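Local coordinates for protein phosphoserine aminotransferase (Bacillus alcalophilus, PDB 1W23) that catalyses the reversible, pyridoxal-phosphate-dependent transfer of an amino group between phosphoserine and 2-oxoglutarate, a step of serine biosynthesis, working as a homodimer, at residues F5-G10 with A335-A340; N267-K272 with V341-C346; I273-I278 with M297-N302; Q319-L324 with I347-L352. One frame throughout, in Å; residues are numbered along the deposited sequence. Where two conformers were deposited one is given.

Contact 1 (F5-G10 with A335-A340)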
loop_
_atom_site.group_PDB
_atom_site.type_symbol
_atom_site.label_atom_id
_atom_site.label_comp_id
_atom_site.label_asym_id
_atom_site.label_seq_id
_atom_site.Cartn_x
_atom_site.Cartn_y
_atom_site.Cartn_z
ATOM N N PHE A 5 18.253 17.838 -10.004
ATOM C CA PHE A 5 17.789 18.459 -8.750
ATOM C C PHE A 5 16.335 18.035 -8.558
ATOM O O PHE A 5 15.462 18.410 -9.343
ATOM C CB PHE A 5 17.917 19.975 -8.820
ATOM C CG PHE A 5 19.297 20.429 -9.236
ATOM C CD1 PHE A 5 19.534 20.930 -10.509
ATOM C CD2 PHE A 5 20.348 20.345 -8.335
ATOM C CE1 PHE A 5 20.764 21.348 -10.930
ATOM C CE2 PHE A 5 21.608 20.777 -8.741
ATOM C CZ PHE A 5 21.788 21.260 -10.024
ATOM N N ASN A 6 16.065 17.258 -7.522
ATOM C CA ASN A 6 14.759 16.619 -7.337
ATOM C C ASN A 6 13.844 17.423 -6.408
ATOM O O ASN A 6 13.908 17.298 -5.178
ATOM C CB ASN A 6 14.930 15.208 -6.814
ATOM C CG ASN A 6 13.602 14.457 -6.747
ATOM O OD1 ASN A 6 12.572 15.019 -7.091
ATOM N ND2 ASN A 6 13.674 13.208 -6.274
ATOM N N PHE A 7 12.991 18.233 -7.016
ATOM C CA PHE A 7 11.968 19.028 -6.341
ATOM C C PHE A 7 10.577 18.420 -6.494
ATOM O O PHE A 7 9.564 19.109 -6.357
ATOM C CB PHE A 7 11.987 20.467 -6.867
ATOM C CG PHE A 7 13.184 21.277 -6.431
ATOM C CD1 PHE A 7 14.319 21.388 -7.199
ATOM C CD2 PHE A 7 13.185 21.948 -5.209
ATOM C CE1 PHE A 7 15.398 22.143 -6.792
ATOM C CE2 PHE A 7 14.260 22.718 -4.802
ATOM C CZ PHE A 7 15.375 22.804 -5.593
ATOM N N ASN A 8 10.504 17.111 -6.685
ATOM C CA ASN A 8 9.205 16.446 -6.801
ATOM C C ASN A 8 8.357 16.621 -5.545
ATOM O O ASN A 8 8.844 16.603 -4.398
ATOM C CB ASN A 8 9.415 14.934 -7.061
ATOM C CG ASN A 8 9.628 14.621 -8.509
ATOM O OD1 ASN A 8 9.137 15.328 -9.393
ATOM N ND2 ASN A 8 10.331 13.530 -8.788
ATOM N N ALA A 9 7.040 16.769 -5.781
ATOM C CA ALA A 9 6.069 17.093 -4.741
ATOM C C ALA A 9 5.503 15.883 -4.006
ATOM O O ALA A 9 4.791 16.082 -3.040
ATOM C CB ALA A 9 4.922 17.914 -5.340
ATOM N N GLY A 10 5.747 14.676 -4.486
ATOM C CA GLY A 10 5.199 13.508 -3.820
ATOM C C GLY A 10 4.899 12.406 -4.808
ATOM O O GLY A 10 4.081 12.632 -5.757
ATOM N N ALA A 335 8.334 24.687 -5.778
ATOM C CA ALA A 335 9.583 24.050 -5.371
ATOM C C ALA A 335 9.300 23.283 -4.060
ATOM O O ALA A 335 9.116 23.921 -3.004
ATOM C CB ALA A 335 10.699 25.075 -5.160
ATOM N N SER A 336 9.222 21.962 -4.121
ATOM C CA SER A 336 9.001 21.141 -2.930
ATOM C C SER A 336 10.359 20.830 -2.324
ATOM O O SER A 336 11.257 20.334 -2.990
ATOM C CB SER A 336 8.215 19.900 -3.276
ATOM O OG SER A 336 6.917 20.224 -3.763
ATOM N N ILE A 337 10.497 21.214 -1.046
ATOM C CA ILE A 337 11.742 21.228 -0.299
ATOM C C ILE A 337 11.588 20.492 1.032
ATOM O O ILE A 337 11.908 20.953 2.104
ATOM C CB ILE A 337 12.269 22.681 -0.139
ATOM C CG1 ILE A 337 11.226 23.639 0.432
ATOM C CG2 ILE A 337 12.818 23.176 -1.460
ATOM C CD1 ILE A 337 11.814 24.994 0.834
ATOM N N TYR A 338 11.055 19.266 0.933
ATOM C CA TYR A 338 10.908 18.367 2.054
ATOM C C TYR A 338 12.236 18.063 2.704
ATOM O O TYR A 338 13.304 18.416 2.178
ATOM C CB TYR A 338 10.248 17.077 1.543
ATOM C CG TYR A 338 8.911 17.303 0.863
ATOM C CD1 TYR A 338 8.669 16.798 -0.404
ATOM C CD2 TYR A 338 7.880 17.992 1.442
ATOM C CE1 TYR A 338 7.480 16.969 -1.040
ATOM C CE2 TYR A 338 6.669 18.163 0.830
ATOM C CZ TYR A 338 6.456 17.637 -0.419
ATOM O OH TYR A 338 5.223 17.856 -1.031
ATOM N N ASN A 339 12.207 17.363 3.828
ATOM C CA ASN A 339 13.405 17.153 4.663
ATOM C C ASN A 339 14.642 16.725 3.859
ATOM O O ASN A 339 15.731 17.240 4.121
ATOM C CB ASN A 339 13.125 16.032 5.648
ATOM C CG ASN A 339 12.221 16.384 6.819
ATOM O OD1 ASN A 339 11.861 17.538 7.030
ATOM N ND2 ASN A 339 11.862 15.372 7.615
ATOM N N ALA A 340 14.479 15.775 2.943
ATOM C CA ALA A 340 15.642 15.185 2.274
ATOM C C ALA A 340 16.151 15.962 1.074
ATOM O O ALA A 340 17.194 15.589 0.525
ATOM C CB ALA A 340 15.354 13.756 1.884
HETATM O O HOH W 1 7.235 20.551 -6.468
#
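Phe7 and Ile337 stand side by side and point the same way, so that the branch methyl of the isoleucine comes in at the edge of the phenyl ring: Ile337 CG2 lies in the ring plane, 3.7 Å from Phe7 CE2. The methyl is placed there by the isoleucine's first torsion, which sets CG2 anti to the carbonyl carbon while CG1 takes the crowded position (chi1 52°) and leads away. Ala335 CB adds a small apolar neighbour, 4.0 Å from Phe7 CD2. The same CD2 sits 3.4 Å from Ser336 O, a buried carbonyl for which the model offers no hydrogen-bond partner.

Ser336 points its CB at the 5-10 backbone, between the carbonyls of Phe7 and Asn8, and its small side chain suits this close approach. A water 2.7 Å from Phe7 O, to which it donates, also lies 2.7 Å from Ser336 OG and so bridges the two segments.

In this class-V aminotransferase the contact joins the loop that follows strand 5-6 to the end of strand 333-336 and the loop after it, beside the cofactor site; the side chain of Tyr338 lies about 6 Å from the pyridoxal phosphate at nearest atoms and touches Lys196 and Thr152. Tyr338 presents its ring edge to Ala9, and its OH donates to Ala9 O at 2.7 Å, arriving 34° out of the carbonyl plane. Asn298 ND2 bonds to both this hydroxyl and Ser336 OG. On the 5-10 side an Asx turn shapes the chain, Asn6 OD1 accepting from Asn8 N at 3.0 Å, while Asn8 ND2 reaches Glu38 O of the second subunit.

Contact 2 (N267-K272 with V341-C346). With MG (magnesium ion), chain E.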
loop_
_atom_site.group_PDB
_atom_site.type_symbol
_atom_site.label_atom_id
_atom_site.label_comp_id
_atom_site.label_asym_id
_atom_site.label_seq_id
_atom_site.Cartn_x
_atom_site.Cartn_y
_atom_site.Cartn_z
ATOM N N ASN A 267 15.686 22.983 7.420
ATOM C CA ASN A 267 14.535 23.307 6.579
ATOM C C ASN A 267 14.335 24.831 6.517
ATOM O O ASN A 267 14.042 25.384 5.443
ATOM C CB ASN A 267 13.286 22.603 7.081
ATOM C CG ASN A 267 13.324 21.094 6.806
ATOM O OD1 ASN A 267 14.013 20.622 5.922
ATOM N ND2 ASN A 267 12.534 20.355 7.612
ATOM N N GLU A 268 14.478 25.488 7.673
ATOM C CA GLU A 268 14.368 26.955 7.659
ATOM C C GLU A 268 15.461 27.570 6.774
ATOM O O GLU A 268 15.195 28.526 6.047
ATOM C CB GLU A 268 14.421 27.480 9.097
ATOM C CG GLU A 268 13.171 27.121 9.886
ATOM C CD GLU A 268 13.128 27.409 11.345
ATOM O OE1 GLU A 268 12.178 27.016 12.049
ATOM O OE2 GLU A 268 14.074 28.071 11.823
ATOM N N GLU A 269 16.682 27.078 6.839
ATOM C CA GLU A 269 17.758 27.636 6.047
ATOM C C GLU A 269 17.494 27.433 4.564
ATOM O O GLU A 269 17.705 28.378 3.754
ATOM C CB GLU A 269 19.088 26.981 6.419
ATOM C CG GLU A 269 20.219 27.643 5.751
ATOM C CD GLU A 269 21.627 27.233 6.075
ATOM O OE1 GLU A 269 21.783 26.404 6.986
ATOM O OE2 GLU A 269 22.476 27.871 5.340
ATOM N N LYS A 270 17.081 26.255 4.139
ATOM C CA LYS A 270 16.953 26.016 2.716
ATOM C C LYS A 270 15.720 26.774 2.171
ATOM O O LYS A 270 15.803 27.311 1.080
ATOM C CB LYS A 270 17.118 24.579 2.429
ATOM C CG LYS A 270 16.047 23.671 2.728
ATOM C CD LYS A 270 16.516 22.154 2.716
ATOM C CE LYS A 270 15.285 21.404 2.309
ATOM N NZ LYS A 270 14.218 21.226 3.314
ATOM N N ALA A 271 14.629 26.884 2.938
ATOM C CA ALA A 271 13.501 27.689 2.512
ATOM C C ALA A 271 13.912 29.143 2.354
ATOM O O ALA A 271 13.486 29.807 1.398
ATOM C CB ALA A 271 12.348 27.539 3.511
ATOM N N LYS A 272 14.705 29.664 3.295
ATOM C CA LYS A 272 15.102 31.091 3.222
ATOM C C LYS A 272 15.892 31.348 1.948
ATOM O O LYS A 272 15.771 32.461 1.397
ATOM C CB LYS A 272 15.907 31.443 4.462
ATOM C CG LYS A 272 16.593 32.800 4.469
ATOM C CD LYS A 272 17.519 32.966 5.663
ATOM C CE LYS A 272 18.458 34.150 5.590
ATOM N NZ LYS A 272 17.879 35.441 5.221
ATOM N N VAL A 341 15.488 17.014 0.651
ATOM C CA VAL A 341 16.017 17.800 -0.457
ATOM C C VAL A 341 17.291 18.487 0.002
ATOM O O VAL A 341 17.269 19.217 1.008
ATOM C CB VAL A 341 14.962 18.795 -0.986
ATOM C CG1 VAL A 341 15.566 19.718 -2.020
ATOM C CG2 VAL A 341 13.738 18.061 -1.528
ATOM N N PRO A 342 18.433 18.294 -0.665
ATOM C CA PRO A 342 19.697 18.869 -0.162
ATOM C C PRO A 342 19.751 20.364 -0.356
ATOM O O PRO A 342 19.197 20.923 -1.304
ATOM C CB PRO A 342 20.768 18.143 -0.975
ATOM C CG PRO A 342 20.072 17.896 -2.258
ATOM C CD PRO A 342 18.645 17.486 -1.895
ATOM N N ILE A 343 20.507 21.024 0.527
ATOM C CA ILE A 343 20.621 22.480 0.428
ATOM C C ILE A 343 21.274 22.862 -0.890
ATOM O O ILE A 343 20.892 23.932 -1.457
ATOM C CB ILE A 343 21.302 23.086 1.651
ATOM C CG1 ILE A 343 21.113 24.613 1.672
ATOM C CG2 ILE A 343 22.783 22.784 1.739
ATOM C CD1 ILE A 343 21.351 25.161 3.042
ATOM N N ASP A 344 22.195 22.108 -1.475
ATOM C CA ASP A 344 22.773 22.514 -2.759
ATOM C C ASP A 344 21.751 22.510 -3.899
ATOM O O ASP A 344 21.984 23.255 -4.853
ATOM C CB ASP A 344 24.041 21.758 -3.104
ATOM C CG ASP A 344 23.977 20.290 -3.287
ATOM O OD1 ASP A 344 22.877 19.698 -3.164
ATOM O OD2 ASP A 344 25.069 19.679 -3.538
ATOM N N ALA A 345 20.659 21.767 -3.776
ATOM C CA ALA A 345 19.614 21.886 -4.803
ATOM C C ALA A 345 18.948 23.261 -4.717
ATOM O O ALA A 345 18.576 23.846 -5.738
ATOM C CB ALA A 345 18.615 20.774 -4.682
ATOM N N CYS A 346 18.748 23.749 -3.487
ATOM C CA CYS A 346 18.158 25.055 -3.278
ATOM C C CYS A 346 19.098 26.159 -3.768
ATOM O O CYS A 346 18.624 27.143 -4.358
ATOM C CB CYS A 346 17.797 25.216 -1.799
ATOM S SG CYS A 346 16.523 24.040 -1.242
HETATM MG MG MG E . 25.738 17.747 -3.275
HETATM O O HOH W 2 23.726 17.190 -2.822
HETATM O O HOH W 3 25.460 17.310 -5.182
#
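Apolar packing carries much of this contact between helix 259-279 and the start of helix 343-359. Lys270 contributes with its aliphatic part: CG occupies the crowded position between backbone N and carbonyl carbon (chi1 76°), and CB rests 3.8 Å from Cys346 SG. Ile343 CG1 flanks the same CB. The compact, weakly polar thiol of Cys346 suits this buried place against the lysine's methylenes. Nearer the surface, Ile343 and Glu269 cross obliquely, with the methyl Ile343 CD1 3.7 Å from Glu269 CD; the extended glutamate thus offers its stem and the carbon of its carboxylate to a hydrocarbon tip.

Polar bonding belongs to the end of the lysine. Lys270 CE lies 3.2 Å from Val341 O, and the bend at chi4 (-75°) turns NZ toward Asn267, one turn back on its own helix, where it donates to Asn267 OD1 at 2.7 Å. The ammonium also bonds to Ile337 O and Tyr338 O, so three oxygens surround it, and Asn267 ND2 in turn holds Asn339 OD1.

Metal coordination marks the outer side of the second helix, whose N-cap position is Pro342. Asp344 OD2 binds a magnesium ion at 2.1 Å, while OD1 accepts a hydrogen bond from one of the metal's waters.

Three neutral oxygens around a buried ammonium imply that it is probably stabilised as a cation by dipoles, tying helix 259-279 to the loop ahead of helix 343-359.

Contact 3 (I273-I278 with M297-N302)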
loop_
_atom_site.group_PDB
_atom_site.type_symbol
_atom_site.label_atom_id
_atom_site.label_comp_id
_atom_site.label_asym_id
_atom_site.label_seq_id
_atom_site.Cartn_x
_atom_site.Cartn_y
_atom_site.Cartn_z
ATOM N N ILE A 273 16.693 30.415 1.471
ATOM C CA ILE A 273 17.408 30.636 0.190
ATOM C C ILE A 273 16.434 30.969 -0.897
ATOM O O ILE A 273 16.663 31.901 -1.690
ATOM C CB ILE A 273 18.246 29.394 -0.166
ATOM C CG1 ILE A 273 19.441 29.201 0.807
ATOM C CG2 ILE A 273 18.747 29.443 -1.607
ATOM C CD1 ILE A 273 20.077 27.841 0.726
ATOM N N ILE A 274 15.340 30.197 -0.993
ATOM C CA ILE A 274 14.392 30.404 -2.085
ATOM C C ILE A 274 13.533 31.632 -1.844
ATOM O O ILE A 274 13.354 32.451 -2.761
ATOM C CB ILE A 274 13.553 29.116 -2.302
ATOM C CG1 ILE A 274 14.468 27.904 -2.574
ATOM C CG2 ILE A 274 12.585 29.345 -3.456
ATOM C CD1 ILE A 274 13.756 26.584 -2.589
ATOM N N TYR A 275 12.986 31.807 -0.643
ATOM C CA TYR A 275 12.195 33.000 -0.365
ATOM C C TYR A 275 13.000 34.295 -0.526
ATOM O O TYR A 275 12.458 35.283 -1.035
ATOM C CB TYR A 275 11.505 32.926 0.992
ATOM C CG TYR A 275 10.346 31.962 1.061
ATOM C CD1 TYR A 275 10.339 30.895 1.917
ATOM C CD2 TYR A 275 9.229 32.118 0.240
ATOM C CE1 TYR A 275 9.284 29.994 1.986
ATOM C CE2 TYR A 275 8.161 31.249 0.299
ATOM C CZ TYR A 275 8.203 30.180 1.169
ATOM O OH TYR A 275 7.103 29.327 1.196
ATOM N N ASP A 276 14.262 34.295 -0.104
ATOM C CA ASP A 276 15.071 35.503 -0.301
ATOM C C ASP A 276 15.215 35.798 -1.804
ATOM O O ASP A 276 15.225 36.975 -2.215
ATOM C CB ASP A 276 16.426 35.354 0.366
ATOM C CG ASP A 276 16.462 35.516 1.833
ATOM O OD1 ASP A 276 15.464 35.909 2.459
ATOM O OD2 ASP A 276 17.558 35.301 2.423
ATOM N N THR A 277 15.368 34.752 -2.607
ATOM C CA THR A 277 15.515 34.957 -4.063
ATOM C C THR A 277 14.252 35.615 -4.618
ATOM O O THR A 277 14.293 36.533 -5.447
ATOM C CB THR A 277 15.803 33.653 -4.767
ATOM O OG1 THR A 277 16.970 33.011 -4.183
ATOM C CG2 THR A 277 16.110 33.831 -6.225
ATOM N N ILE A 278 13.079 35.129 -4.186
ATOM C CA ILE A 278 11.829 35.744 -4.580
ATOM C C ILE A 278 11.762 37.197 -4.131
ATOM O O ILE A 278 11.436 38.126 -4.915
ATOM C CB ILE A 278 10.622 34.913 -4.034
ATOM C CG1 ILE A 278 10.573 33.540 -4.727
ATOM C CG2 ILE A 278 9.306 35.665 -4.180
ATOM C CD1 ILE A 278 9.592 32.567 -4.042
ATOM N N MET A 297 7.917 23.780 3.333
ATOM C CA MET A 297 7.914 22.520 2.597
ATOM C C MET A 297 7.603 22.656 1.093
ATOM O O MET A 297 8.154 21.898 0.297
ATOM C CB MET A 297 6.883 21.570 3.245
ATOM C CG MET A 297 7.238 21.152 4.652
ATOM S SD MET A 297 8.554 19.913 4.813
ATOM C CE MET A 297 10.013 20.888 5.209
ATOM N N ASN A 298 6.709 23.597 0.730
ATOM C CA ASN A 298 6.326 23.797 -0.652
ATOM C C ASN A 298 6.302 25.287 -0.944
ATOM O O ASN A 298 5.516 25.997 -0.371
ATOM C CB ASN A 298 4.948 23.191 -0.986
ATOM C CG ASN A 298 4.844 21.731 -0.600
ATOM O OD1 ASN A 298 4.336 21.430 0.498
ATOM N ND2 ASN A 298 5.236 20.801 -1.465
ATOM N N VAL A 299 7.207 25.743 -1.835
ATOM C CA VAL A 299 7.326 27.166 -2.160
ATOM C C VAL A 299 6.649 27.414 -3.496
ATOM O O VAL A 299 7.111 26.941 -4.551
ATOM C CB VAL A 299 8.801 27.605 -2.203
ATOM C CG1 VAL A 299 8.865 29.082 -2.545
ATOM C CG2 VAL A 299 9.540 27.290 -0.919
ATOM N N THR A 300 5.547 28.152 -3.458
ATOM C CA THR A 300 4.721 28.381 -4.648
ATOM C C THR A 300 4.914 29.797 -5.176
ATOM O O THR A 300 4.898 30.788 -4.407
ATOM C CB THR A 300 3.249 28.081 -4.330
ATOM O OG1 THR A 300 2.881 28.846 -3.188
ATOM C CG2 THR A 300 3.028 26.592 -4.090
ATOM N N PHE A 301 5.096 29.942 -6.501
ATOM C CA PHE A 301 5.354 31.270 -7.044
ATOM C C PHE A 301 5.015 31.275 -8.544
ATOM O O PHE A 301 4.916 30.250 -9.192
ATOM C CB PHE A 301 6.781 31.739 -6.829
ATOM C CG PHE A 301 7.865 30.861 -7.423
ATOM C CD1 PHE A 301 8.419 31.199 -8.668
ATOM C CD2 PHE A 301 8.336 29.729 -6.800
ATOM C CE1 PHE A 301 9.415 30.428 -9.252
ATOM C CE2 PHE A 301 9.369 28.981 -7.379
ATOM C CZ PHE A 301 9.892 29.347 -8.596
ATOM N N ASN A 302 4.859 32.503 -9.052
ATOM C CA ASN A 302 4.622 32.765 -10.479
ATOM C C ASN A 302 5.590 33.843 -10.947
ATOM O O ASN A 302 6.005 34.694 -10.161
ATOM C CB ASN A 302 3.174 33.265 -10.737
ATOM C CG ASN A 302 2.152 32.189 -10.682
ATOM O OD1 ASN A 302 1.881 31.569 -11.740
ATOM N ND2 ASN A 302 1.571 31.927 -9.513
HETATM O O HOH W 4 4.955 29.202 -0.508
#
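The ring of Tyr275 meets the strand through its outer end: Val299 approaches it tip to tip, its CG1 methyl 3.6 Å from Tyr275 CE2 and its CG2 methyl 3.8 Å from CZ. Both approaches are slanted. At the edge, in the ring plane, lies a water that donates to Tyr275 OH at 2.7 Å; the hydroxyl also bonds to Ser295 O. The second ring, that of Phe301, is approached obliquely by Ile278 CD1, which is closer to the phenylalanine's CB, at 4.0 Å.

Val299 is the centre of the packing. With CG1 anti to its backbone N (chi1 180°), this one methyl is shared by three helix residues: besides Tyr275 it meets Ile274 CG2 at 3.8 Å and Ile278 CD1 at 3.9 Å. This is the helix-on-sheet packing of a two-layer alpha/beta sandwich, in which helix 259-279 covers strand 298-302, the middle strand of a three-stranded antiparallel sheet. The axes of the two segments lie 10.0 Å apart and cross at only 16°, nearly parallel. Ile274 and Ile278, one turn apart, therefore both face the strand, as do the alternate residues Val299 and Phe301. Branched aliphatic side chains suit the close-set cluster of Ile274, Ile278 and Val299.

Asn298 and Thr300 point away from the helix, Asn298 bonding to Asn150 of the cofactor pocket and to Ser336. The water at the tyrosine also donates to Asn298 O and accepts from Thr300 N, linking the phenol to the strand backbone. Farther round the helix, Thr277 OG1 donates to Ile273 O at 2.7 Å.

Contact 4 (Q319-L324 with I347-L352)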
loop_
_atom_site.group_PDB
_atom_site.type_symbol
_atom_site.label_atom_id
_atom_site.label_comp_id
_atom_site.label_asym_id
_atom_site.label_seq_id
_atom_site.Cartn_x
_atom_site.Cartn_y
_atom_site.Cartn_z
ATOM N N GLN A 319 17.964 22.338 -17.497
ATOM C CA GLN A 319 19.043 22.405 -16.559
ATOM C C GLN A 319 19.031 21.302 -15.503
ATOM O O GLN A 319 19.880 21.273 -14.659
ATOM C CB GLN A 319 19.087 23.796 -15.910
ATOM C CG GLN A 319 19.438 24.899 -16.873
ATOM C CD GLN A 319 20.921 24.793 -17.278
ATOM O OE1 GLN A 319 21.800 24.748 -16.395
ATOM N NE2 GLN A 319 21.172 24.761 -18.586
ATOM N N GLY A 320 18.088 20.342 -15.591
ATOM C CA GLY A 320 18.103 19.174 -14.695
ATOM C C GLY A 320 17.221 19.274 -13.516
ATOM O O GLY A 320 17.206 18.328 -12.711
ATOM N N PHE A 321 16.400 20.328 -13.407
ATOM C CA PHE A 321 15.446 20.444 -12.302
ATOM C C PHE A 321 14.190 19.597 -12.610
ATOM O O PHE A 321 13.631 19.666 -13.709
ATOM C CB PHE A 321 15.015 21.904 -12.093
ATOM C CG PHE A 321 16.162 22.764 -11.625
ATOM C CD1 PHE A 321 17.094 23.294 -12.481
ATOM C CD2 PHE A 321 16.307 23.041 -10.259
ATOM C CE1 PHE A 321 18.152 24.040 -12.021
ATOM C CE2 PHE A 321 17.377 23.751 -9.800
ATOM C CZ PHE A 321 18.305 24.259 -10.690
ATOM N N VAL A 322 13.772 18.823 -11.619
ATOM C CA VAL A 322 12.620 17.909 -11.743
ATOM C C VAL A 322 11.535 18.354 -10.784
ATOM O O VAL A 322 11.789 18.584 -9.599
ATOM C CB VAL A 322 13.077 16.448 -11.409
ATOM C CG1 VAL A 322 11.911 15.510 -11.462
ATOM C CG2 VAL A 322 14.146 16.007 -12.398
ATOM N N GLY A 323 10.314 18.436 -11.283
ATOM C CA GLY A 323 9.154 18.626 -10.441
ATOM C C GLY A 323 8.668 20.009 -10.153
ATOM O O GLY A 323 7.768 20.178 -9.339
ATOM N N LEU A 324 9.262 21.029 -10.788
ATOM C CA LEU A 324 8.919 22.418 -10.432
ATOM C C LEU A 324 7.606 22.907 -10.998
ATOM O O LEU A 324 7.149 23.978 -10.586
ATOM C CB LEU A 324 10.037 23.346 -10.909
ATOM C CG LEU A 324 11.338 23.262 -10.170
ATOM C CD1 LEU A 324 12.377 24.208 -10.805
ATOM C CD2 LEU A 324 11.218 23.609 -8.708
ATOM N N ILE A 347 20.396 26.027 -3.484
ATOM C CA ILE A 347 21.375 26.984 -4.038
ATOM C C ILE A 347 21.309 26.961 -5.543
ATOM O O ILE A 347 21.340 28.031 -6.183
ATOM C CB ILE A 347 22.755 26.646 -3.489
ATOM C CG1 ILE A 347 22.850 26.777 -1.960
ATOM C CG2 ILE A 347 23.821 27.465 -4.229
ATOM C CD1 ILE A 347 24.078 26.223 -1.265
ATOM N N ALA A 348 21.246 25.788 -6.181
ATOM C CA ALA A 348 21.180 25.686 -7.631
ATOM C C ALA A 348 19.906 26.382 -8.164
ATOM O O ALA A 348 19.944 27.074 -9.191
ATOM C CB ALA A 348 21.270 24.241 -8.097
ATOM N N LEU A 349 18.771 26.176 -7.473
ATOM C CA LEU A 349 17.533 26.835 -7.876
ATOM C C LEU A 349 17.672 28.352 -7.804
ATOM O O LEU A 349 17.234 29.059 -8.734
ATOM C CB LEU A 349 16.361 26.305 -7.060
ATOM C CG LEU A 349 15.004 26.956 -7.376
ATOM C CD1 LEU A 349 14.606 26.728 -8.816
ATOM C CD2 LEU A 349 13.929 26.403 -6.456
ATOM N N ARG A 350 18.246 28.861 -6.725
ATOM C CA ARG A 350 18.500 30.313 -6.626
ATOM C C ARG A 350 19.321 30.779 -7.829
ATOM O O ARG A 350 18.990 31.812 -8.445
ATOM C CB ARG A 350 19.198 30.632 -5.310
ATOM C CG ARG A 350 19.809 32.013 -5.275
ATOM C CD ARG A 350 20.329 32.351 -3.876
ATOM N NE ARG A 350 20.984 33.622 -3.751
ATOM C CZ ARG A 350 20.351 34.762 -3.480
ATOM N NH1 ARG A 350 19.017 34.826 -3.292
ATOM N NH2 ARG A 350 21.142 35.848 -3.418
ATOM N N GLU A 351 20.380 30.082 -8.178
ATOM C CA GLU A 351 21.235 30.509 -9.274
ATOM C C GLU A 351 20.470 30.498 -10.603
ATOM O O GLU A 351 20.583 31.424 -11.428
ATOM C CB GLU A 351 22.487 29.582 -9.308
ATOM C CG GLU A 351 23.404 29.900 -8.102
ATOM C CD GLU A 351 24.563 29.007 -7.876
ATOM O OE1 GLU A 351 25.380 29.219 -6.927
ATOM O OE2 GLU A 351 24.748 28.033 -8.657
ATOM N N LEU A 352 19.655 29.464 -10.842
ATOM C CA LEU A 352 18.812 29.421 -12.030
ATOM C C LEU A 352 17.891 30.621 -12.068
ATOM O O LEU A 352 17.726 31.277 -13.108
ATOM C CB LEU A 352 17.987 28.129 -12.000
ATOM C CG LEU A 352 16.929 27.934 -13.085
ATOM C CD1 LEU A 352 17.490 27.216 -14.297
ATOM C CD2 LEU A 352 15.769 27.040 -12.661
#
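Phe321 leaves strand 321-322 with its CB directed at helix 343-359 and its CG anti to the carbonyl carbon (chi1 -66°), which sends the ring straight to the helix surface. CD1 and CE1 lie under the methyl Leu352 CD2, at 4.0 and 3.9 Å. That methyl sits over a face, 4.1 Å from the ring centroid and 19° off the normal, a CH-pi contact. CE2, meanwhile, approaches the helix backbone at Leu349 CA, 3.6 Å away, and Leu349 CB. The tip, CZ, reaches Ala348 O at 3.6 Å, an oxygen near the ring plane, and touches Ala348 CB; alanine's short side chain leaves the ring room to come this close.

Leu324 and Leu349 extend the apolar patch by meeting tip to tip through their CD1 methyls. The side chains of Gln319 and Leu352 cross obliquely, CG against CD1. Between Gln319 and Phe321, Gly320 follows helix 306-318 in a Schellman motif, its positive phi turning the chain into the short strand, which pairs with strand 5-6.

With no hydrogen bond between the two segments, their cohesion rests on shape and dispersion, helped by weak electrostatics where the hydrogen on Phe321 CZ probably faces Ala348 O.

Overall arrangement
Contacts 1 to 3 are buried, whereas contact 4 is only partly so and lies farthest from the chain centre. Helix 259-279 serves contacts 2 and 3, and helix 343-359 serves contacts 2 and 4. Neighbouring strands join contact 1 to contact 3 through Ala335 N to Val299 O, and to contact 4 through Phe7 N to Val322 O. Chemistry changes with place: contact 1, beside the cofactor, mixes polar bonds and water with packing; contact 2 combines packing with a buried ammonium, which grips the 335-340 loop; contact 3 is mostly hydrocarbon with one water at its tyrosine, and contact 4 lacks hydrogen bonds between its segments. Thr277 and Arg350 add a polar link between these last two.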